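Local coordinates for nuclear polyadenylated RNA-binding protein NAB2 (Saccharomyces cerevisiae, PDB 2V75), which binds the poly(A) tails of mRNAs and pre-mRNAs, protecting them from the exosome, and takes part in tail-length control and nuclear export, at residues A[14-19]-A[86-91]; A[37-42]-A[46-51]. All coordinates share one frame; numbering follows the deposited sequence.

Contact 1: residues A[14-19]-A[86-91]; sequences VAEKLA and NIVSKI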
ATOM      1  N   VAL A  14       2.090   0.295   4.177  1.00 38.71           N
ATOM      2  CA  VAL A  14       2.095  -0.386   2.866  1.00 38.39           C
ATOM      3  C   VAL A  14       3.089  -1.565   2.814  1.00 36.72           C
ATOM      4  O   VAL A  14       2.738  -2.657   2.359  1.00 39.74           O
ATOM      5  CB  VAL A  14       2.321   0.648   1.742  1.00 38.58           C
ATOM      6  CG1 VAL A  14       2.473  -0.047   0.341  1.00 38.89           C
ATOM      7  CG2 VAL A  14       1.152   1.624   1.670  1.00 39.12           C
ATOM      8  N   ALA A  15       4.305  -1.338   3.296  1.00 36.28           N
ATOM      9  CA  ALA A  15       5.279  -2.408   3.486  1.00 34.72           C
ATOM     10  C   ALA A  15       4.733  -3.581   4.307  1.00 37.79           C
ATOM     11  O   ALA A  15       5.016  -4.730   3.997  1.00 36.86           O
ATOM     12  CB  ALA A  15       6.602  -1.844   4.079  1.00 37.36           C
ATOM     13  N   GLU A  16       3.982  -3.305   5.369  1.00 36.76           N
ATOM     14  CA  GLU A  16       3.444  -4.371   6.200  1.00 39.47           C
ATOM     15  C   GLU A  16       2.452  -5.220   5.393  1.00 36.86           C
ATOM     16  O   GLU A  16       2.417  -6.460   5.502  1.00 38.11           O
ATOM     17  CB  GLU A  16       2.781  -3.795   7.458  1.00 37.62           C
ATOM     18  CG  GLU A  16       3.733  -3.108   8.358  1.00 38.50           C
ATOM     19  CD  GLU A  16       4.677  -4.048   9.068  1.00 35.79           C
ATOM     20  OE1 GLU A  16       4.319  -5.199   9.419  1.00 35.54           O
ATOM     21  OE2 GLU A  16       5.763  -3.571   9.445  1.00 37.39           O
ATOM     22  N   LYS A  17       1.657  -4.533   4.596  1.00 39.45           N
ATOM     23  CA  LYS A  17       0.666  -5.205   3.731  1.00 40.70           C
ATOM     24  C   LYS A  17       1.366  -6.069   2.686  1.00 37.58           C
ATOM     25  O   LYS A  17       1.080  -7.267   2.550  1.00 42.79           O
ATOM     26  CB  LYS A  17      -0.239  -4.172   3.096  1.00 39.52           C
ATOM     27  CG  LYS A  17      -1.299  -4.737   2.112  1.00 42.94           C
ATOM     28  CD  LYS A  17      -2.316  -5.602   2.769  1.00 44.61           C
ATOM     29  CE  LYS A  17      -3.322  -6.034   1.690  1.00 43.68           C
ATOM     30  NZ  LYS A  17      -4.508  -6.675   2.245  1.00 46.08           N
ATOM     31  N   LEU A  18       2.351  -5.481   2.010  1.00 37.46           N
ATOM     32  CA  LEU A  18       3.180  -6.217   1.029  1.00 40.98           C
ATOM     33  C   LEU A  18       3.866  -7.447   1.621  1.00 41.51           C
ATOM     34  O   LEU A  18       3.947  -8.533   1.011  1.00 41.06           O
ATOM     35  CB  LEU A  18       4.189  -5.250   0.424  1.00 37.29           C
ATOM     36  CG  LEU A  18       3.635  -4.086  -0.402  1.00 39.50           C
ATOM     37  CD1 LEU A  18       4.861  -3.220  -0.819  1.00 42.25           C
ATOM     38  CD2 LEU A  18       2.831  -4.607  -1.610  1.00 38.34           C
ATOM     39  N   ALA A  19       4.361  -7.321   2.851  1.00 39.68           N
ATOM     40  CA  ALA A  19       5.058  -8.429   3.469  1.00 39.75           C
ATOM     41  C   ALA A  19       4.177  -9.656   3.672  1.00 39.65           C
ATOM     42  O   ALA A  19       4.695 -10.746   3.969  1.00 39.91           O
ATOM     43  CB  ALA A  19       5.652  -8.014   4.832  1.00 34.67           C
ATOM     44  N   ASN A  86      -2.184   0.589  15.569  1.00 45.50           N
ATOM     45  CA  ASN A  86      -3.454  -0.118  15.497  1.00 46.12           C
ATOM     46  C   ASN A  86      -3.662  -0.614  14.068  1.00 43.26           C
ATOM     47  O   ASN A  86      -4.128  -1.746  13.835  1.00 42.24           O
ATOM     48  CB  ASN A  86      -4.644   0.777  15.906  1.00 41.84           C
ATOM     49  CG  ASN A  86      -4.700   1.090  17.399  1.00 47.70           C
ATOM     50  OD1 ASN A  86      -5.281   2.118  17.792  1.00 48.89           O
ATOM     51  ND2 ASN A  86      -4.125   0.204  18.241  1.00 47.14           N
ATOM     52  N   ILE A  87      -3.285   0.225  13.101  1.00 37.75           N
ATOM     53  CA  ILE A  87      -3.446  -0.127  11.704  1.00 38.10           C
ATOM     54  C   ILE A  87      -2.526  -1.285  11.291  1.00 39.70           C
ATOM     55  O   ILE A  87      -2.946  -2.239  10.640  1.00 41.39           O
ATOM     56  CB  ILE A  87      -3.274   1.110  10.778  1.00 40.32           C
ATOM     57  CG1 ILE A  87      -4.322   2.184  11.125  1.00 40.41           C
ATOM     58  CG2 ILE A  87      -3.291   0.645   9.326  1.00 38.89           C
ATOM     59  CD1 ILE A  87      -4.231   3.419  10.250  1.00 41.27           C
ATOM     60  N   VAL A  88      -1.267  -1.192  11.699  1.00 43.22           N
ATOM     61  CA  VAL A  88      -0.311  -2.287  11.554  1.00 45.51           C
ATOM     62  C   VAL A  88      -0.802  -3.586  12.208  1.00 40.85           C
ATOM     63  O   VAL A  88      -0.741  -4.633  11.581  1.00 42.27           O
ATOM     64  CB  VAL A  88       1.039  -1.896  12.162  1.00 39.29           C
ATOM     65  CG1 VAL A  88       1.997  -3.112  12.205  1.00 40.37           C
ATOM     66  CG2 VAL A  88       1.714  -0.769  11.360  1.00 39.36           C
ATOM     67  N   SER A  89      -1.310  -3.514  13.439  1.00 42.18           N
ATOM     68  CA  SER A  89      -1.782  -4.720  14.104  1.00 43.82           C
ATOM     69  C   SER A  89      -2.903  -5.393  13.282  1.00 44.05           C
ATOM     70  O   SER A  89      -2.914  -6.610  13.154  1.00 39.69           O
ATOM     71  CB  SER A  89      -2.179  -4.454  15.577  1.00 52.35           C
ATOM     72  OG  SER A  89      -1.087  -4.835  16.419  1.00 54.90           O
ATOM     73  N   LYS A  90      -3.782  -4.604  12.672  1.00 39.70           N
ATOM     74  CA  LYS A  90      -4.887  -5.119  11.856  1.00 41.12           C
ATOM     75  C   LYS A  90      -4.346  -5.829  10.604  1.00 36.52           C
ATOM     76  O   LYS A  90      -4.808  -6.920  10.253  1.00 34.11           O
ATOM     77  CB  LYS A  90      -5.842  -3.981  11.456  1.00 40.56           C
ATOM     78  CG  LYS A  90      -6.850  -3.525  12.546  1.00 48.19           C
ATOM     79  CD  LYS A  90      -7.529  -2.218  12.131  1.00 45.26           C
ATOM     80  CE  LYS A  90      -7.940  -1.336  13.311  1.00 47.83           C
ATOM     81  NZ  LYS A  90      -8.582  -2.125  14.384  1.00 44.84           N
ATOM     82  N   ILE A  91      -3.367  -5.211   9.946  1.00 40.54           N
ATOM     83  CA  ILE A  91      -2.770  -5.763   8.729  1.00 38.23           C
ATOM     84  C   ILE A  91      -2.042  -7.066   9.008  1.00 33.45           C
ATOM     85  O   ILE A  91      -2.145  -8.016   8.219  1.00 36.69           O
ATOM     86  CB  ILE A  91      -1.803  -4.748   8.074  1.00 43.94           C
ATOM     87  CG1 ILE A  91      -2.616  -3.635   7.389  1.00 46.35           C
ATOM     88  CG2 ILE A  91      -0.829  -5.472   7.095  1.00 40.84           C
ATOM     89  CD1 ILE A  91      -1.902  -2.311   7.283  1.00 46.20           C
TER

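Contact 2: residues A[37-42]-A[46-51]; sequences LLIVNG and ESVVDE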
ATOM      1  N   LEU A  37       4.257   7.643  -3.198  1.00 41.33           N
ATOM      2  CA  LEU A  37       4.478   8.718  -4.149  1.00 41.02           C
ATOM      3  C   LEU A  37       3.233   8.926  -5.026  1.00 37.30           C
ATOM      4  O   LEU A  37       2.848  10.090  -5.275  1.00 38.51           O
ATOM      5  CB  LEU A  37       5.684   8.405  -5.049  1.00 41.41           C
ATOM      6  CG  LEU A  37       5.982   9.351  -6.206  1.00 43.61           C
ATOM      7  CD1 LEU A  37       6.520  10.679  -5.720  1.00 46.19           C
ATOM      8  CD2 LEU A  37       6.982   8.727  -7.179  1.00 42.24           C
ATOM      9  N   LEU A  38       2.668   7.830  -5.521  1.00 39.42           N
ATOM     10  CA  LEU A  38       1.513   7.914  -6.438  1.00 35.37           C
ATOM     11  C   LEU A  38       0.297   8.467  -5.672  1.00 40.76           C
ATOM     12  O   LEU A  38      -0.419   9.304  -6.174  1.00 40.21           O
ATOM     13  CB  LEU A  38       1.208   6.537  -7.018  1.00 40.61           C
ATOM     14  CG  LEU A  38       2.254   6.051  -8.042  1.00 41.89           C
ATOM     15  CD1 LEU A  38       2.019   4.589  -8.387  1.00 36.65           C
ATOM     16  CD2 LEU A  38       2.264   7.002  -9.244  1.00 44.50           C
ATOM     17  N   ILE A  39       0.112   8.046  -4.430  1.00 38.12           N
ATOM     18  CA  ILE A  39      -1.100   8.381  -3.661  1.00 40.45           C
ATOM     19  C   ILE A  39      -1.015   9.794  -3.168  1.00 44.90           C
ATOM     20  O   ILE A  39      -1.899  10.604  -3.434  1.00 48.43           O
ATOM     21  CB  ILE A  39      -1.355   7.441  -2.484  1.00 43.09           C
ATOM     22  CG1 ILE A  39      -1.768   6.070  -3.020  1.00 44.69           C
ATOM     23  CG2 ILE A  39      -2.386   8.076  -1.515  1.00 47.77           C
ATOM     24  CD1 ILE A  39      -1.872   4.957  -1.971  1.00 50.08           C
ATOM     25  N   VAL A  40       0.100  10.133  -2.527  1.00 43.12           N
ATOM     26  CA  VAL A  40       0.248  11.462  -2.004  1.00 50.37           C
ATOM     27  C   VAL A  40       0.107  12.529  -3.076  1.00 48.16           C
ATOM     28  O   VAL A  40      -0.313  13.646  -2.799  1.00 55.98           O
ATOM     29  CB  VAL A  40       1.617  11.598  -1.349  1.00 53.86           C
ATOM     30  CG1 VAL A  40       2.063  13.054  -1.395  1.00 55.40           C
ATOM     31  CG2 VAL A  40       1.497  11.029   0.063  1.00 50.84           C
ATOM     32  N   ASN A  41       0.465  12.201  -4.312  1.00 51.79           N
ATOM     33  CA  ASN A  41       0.372  13.200  -5.351  1.00 51.01           C
ATOM     34  C   ASN A  41      -0.958  13.286  -6.081  1.00 50.69           C
ATOM     35  O   ASN A  41      -1.064  13.990  -7.087  1.00 53.99           O
ATOM     36  CB  ASN A  41       1.540  13.055  -6.315  1.00 60.05           C
ATOM     37  CG  ASN A  41       2.799  13.668  -5.744  1.00 66.40           C
ATOM     38  OD1 ASN A  41       2.936  14.896  -5.705  1.00 71.20           O
ATOM     39  ND2 ASN A  41       3.694  12.822  -5.233  1.00 63.90           N
ATOM     40  N   GLY A  42      -1.979  12.601  -5.584  1.00 41.80           N
ATOM     41  CA  GLY A  42      -3.319  12.764  -6.157  1.00 47.97           C
ATOM     42  C   GLY A  42      -3.798  11.672  -7.116  1.00 37.10           C
ATOM     43  O   GLY A  42      -4.727  11.904  -7.878  1.00 44.29           O
ATOM     44  N   GLU A  46      -7.714   3.556  -9.525  1.00 40.03           N
ATOM     45  CA  GLU A  46      -7.431   2.996 -10.841  1.00 46.50           C
ATOM     46  C   GLU A  46      -6.080   3.393 -11.459  1.00 40.26           C
ATOM     47  O   GLU A  46      -5.350   2.522 -11.929  1.00 47.72           O
ATOM     48  CB  GLU A  46      -8.538   3.431 -11.798  1.00 54.66           C
ATOM     49  CG  GLU A  46      -9.052   4.897 -11.574  1.00 60.00           C
ATOM     50  CD  GLU A  46     -10.339   5.036 -10.706  1.00 62.47           C
ATOM     51  OE1 GLU A  46     -10.315   4.773  -9.464  1.00 37.14           O
ATOM     52  OE2 GLU A  46     -11.366   5.445 -11.316  1.00 68.93           O
ATOM     53  N   SER A  47      -5.736   4.678 -11.386  1.00 44.04           N
ATOM     54  CA  SER A  47      -4.471   5.196 -11.923  1.00 44.03           C
ATOM     55  C   SER A  47      -3.288   4.656 -11.135  1.00 40.91           C
ATOM     56  O   SER A  47      -2.227   4.371 -11.684  1.00 41.13           O
ATOM     57  CB  SER A  47      -4.441   6.732 -11.989  1.00 43.61           C
ATOM     58  OG  SER A  47      -3.949   7.325 -10.781  1.00 43.24           O
ATOM     59  N   VAL A  48      -3.428   4.490  -9.837  1.00 39.58           N
ATOM     60  CA  VAL A  48      -2.330   3.952  -9.067  1.00 37.55           C
ATOM     61  C   VAL A  48      -2.167   2.452  -9.407  1.00 42.31           C
ATOM     62  O   VAL A  48      -1.049   1.968  -9.556  1.00 38.01           O
ATOM     63  CB  VAL A  48      -2.494   4.186  -7.556  1.00 37.48           C
ATOM     64  CG1 VAL A  48      -1.391   3.477  -6.771  1.00 39.57           C
ATOM     65  CG2 VAL A  48      -2.639   5.723  -7.302  1.00 40.19           C
ATOM     66  N   VAL A  49      -3.265   1.719  -9.496  1.00 38.51           N
ATOM     67  CA  VAL A  49      -3.166   0.284  -9.807  1.00 38.00           C
ATOM     68  C   VAL A  49      -2.578   0.074 -11.198  1.00 41.47           C
ATOM     69  O   VAL A  49      -1.611  -0.687 -11.389  1.00 38.93           O
ATOM     70  CB  VAL A  49      -4.519  -0.394  -9.643  1.00 38.39           C
ATOM     71  CG1 VAL A  49      -4.433  -1.881 -10.053  1.00 44.24           C
ATOM     72  CG2 VAL A  49      -4.934  -0.313  -8.168  1.00 36.83           C
ATOM     73  N   ASP A  50      -3.118   0.821 -12.143  1.00 43.83           N
ATOM     74  CA  ASP A  50      -2.575   0.869 -13.505  1.00 46.29           C
ATOM     75  C   ASP A  50      -1.049   1.064 -13.543  1.00 40.30           C
ATOM     76  O   ASP A  50      -0.360   0.322 -14.235  1.00 44.88           O
ATOM     77  CB  ASP A  50      -3.218   2.005 -14.297  1.00 44.21           C
ATOM     78  CG  ASP A  50      -4.584   1.674 -14.785  1.00 52.49           C
ATOM     79  OD1 ASP A  50      -4.961   0.480 -14.702  1.00 50.30           O
ATOM     80  OD2 ASP A  50      -5.256   2.619 -15.281  1.00 51.95           O
ATOM     81  N   GLU A  51      -0.526   2.052 -12.810  1.00 43.40           N
ATOM     82  CA  GLU A  51       0.876   2.392 -12.855  1.00 43.63           C
ATOM     83  C   GLU A  51       1.666   1.239 -12.263  1.00 40.78           C
ATOM     84  O   GLU A  51       2.683   0.841 -12.837  1.00 41.55           O
ATOM     85  CB  GLU A  51       1.172   3.732 -12.158  1.00 43.00           C
ATOM     86  CG  GLU A  51       2.621   4.077 -11.891  1.00 56.27           C
ATOM     87  CD  GLU A  51       3.300   4.826 -13.035  1.00 58.31           C
ATOM     88  OE1 GLU A  51       2.800   4.707 -14.178  1.00 53.35           O
ATOM     89  OE2 GLU A  51       4.313   5.521 -12.776  1.00 63.03           O
TER

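Contact 1: residues A[14-19]-A[86-91]
I91 makes the main approach: its CG2 methyl sits over the flat of the peptide that joins E16 to K17. The methyl comes within 3.7 Å of E16 C and 3.6 Å of K17 N, so a branch of isoleucine packs on helix backbone more closely than on any side chain of residues 14-19. With chi1 at -74°, the CG1 arm of I91 turns back beside its own backbone N, and the CG2 methyl is the branch thrown forward onto helix 7-18. Around the same methyl stand two beta carbons, E16 CB at 4.0 Å and K17 CB at 4.2 Å from I91 CG2.

Beside this apolar patch, E16 folds its chain at chi2 (-71°) and swings its carboxylate to the neighbourhood of V88, where OE1 lies a loose 4.2 Å from V88 CG1. The two side chains cross at a slant. What fixes the acid is R92, the residue following I91, whose NE forms a salt bridge with E16 OE1; that bond therefore ties the two helices together just past the methyl contact. K17 sends its amine the other way, to a hydrogen bond from NZ to N66 OD1.

The short axes run nearly parallel, 9° apart at 9.6 Å, and the touching residues are only partly exposed, at the surface of this N-terminal, PWI-like helical domain. On the far face of helix 7-18, V14 and L18 pack against helices 28-40 and 61-79, while I91 and I87 of helix 84-93 also lean on I13, with I87 reaching L78 of helix 61-79.

Contact 2: residues A[37-42]-A[46-51]
One residue ahead of L38, which makes the main reach across to V48 and E51, the carbonyl oxygen of L37 is gripped twice by N41. The side-chain ND2 of N41 meets L37 O at 2.9 Å in a nearly straight bond (167°), lying in the carbonyl plane on a lone pair. The backbone N of N41 adds a weak bond to the same oxygen. Helix 28-40 ends here in a Schellman motif: G42, with positive phi, gives its N to I39 O at 2.9 Å, and the next amide, of G43, turns back to L38 O. This closes the helix and starts the short turn into helix 45-55, making a helical hairpin within the PWI-like domain.

Across the hairpin the contact is apolar. L38 and V48 slide past each other in opposite senses, with L38 CB against both valine methyls and L38 CD1 at 3.9 Å from V48 CG1. Three residues farther along helix 45-55, E51 crosses L38 at about a right angle, and it is the aliphatic part of the glutamate that does the touching. Its CG is set anti to the backbone N (chi1 168°), which carries it out toward the leucine, and the bend at chi2 then takes the carboxylate on to Y34 OH, a hydrogen bond at OE2.

On the buried side I39 CG1 stands a loose 4.4 Å from V48 CG2, and both residues also meet helix 61-79, I39 on A71, F72 and L75 and V48 on V68. The closest approach between residues 37-42 and 46-51 is a methyl on a methylene, L38 CD1 to E51 CG at 3.6 Å.

Overall arrangement
Contacts 1 and 2 lie on opposite sides of the domain's centre, their own centres about 19 Å apart, and share no helix. Contact 2 joins sequence neighbours, 28-40 and 45-55, whereas contact 1 brings together the first and last helices and encloses contact 2 along the chain. Contact 1 is at the surface; contact 2 is partly buried, with I39 and V48 inside. In neither do hydrogen bonds span the paired segments. Contact 1 sets a methyl on backbone, while contact 2 relies on side-chain hydrocarbon. Helix 61-79 lies against elements of both: its A71 touches V14 of helix 7-18 and I39 of helix 28-40.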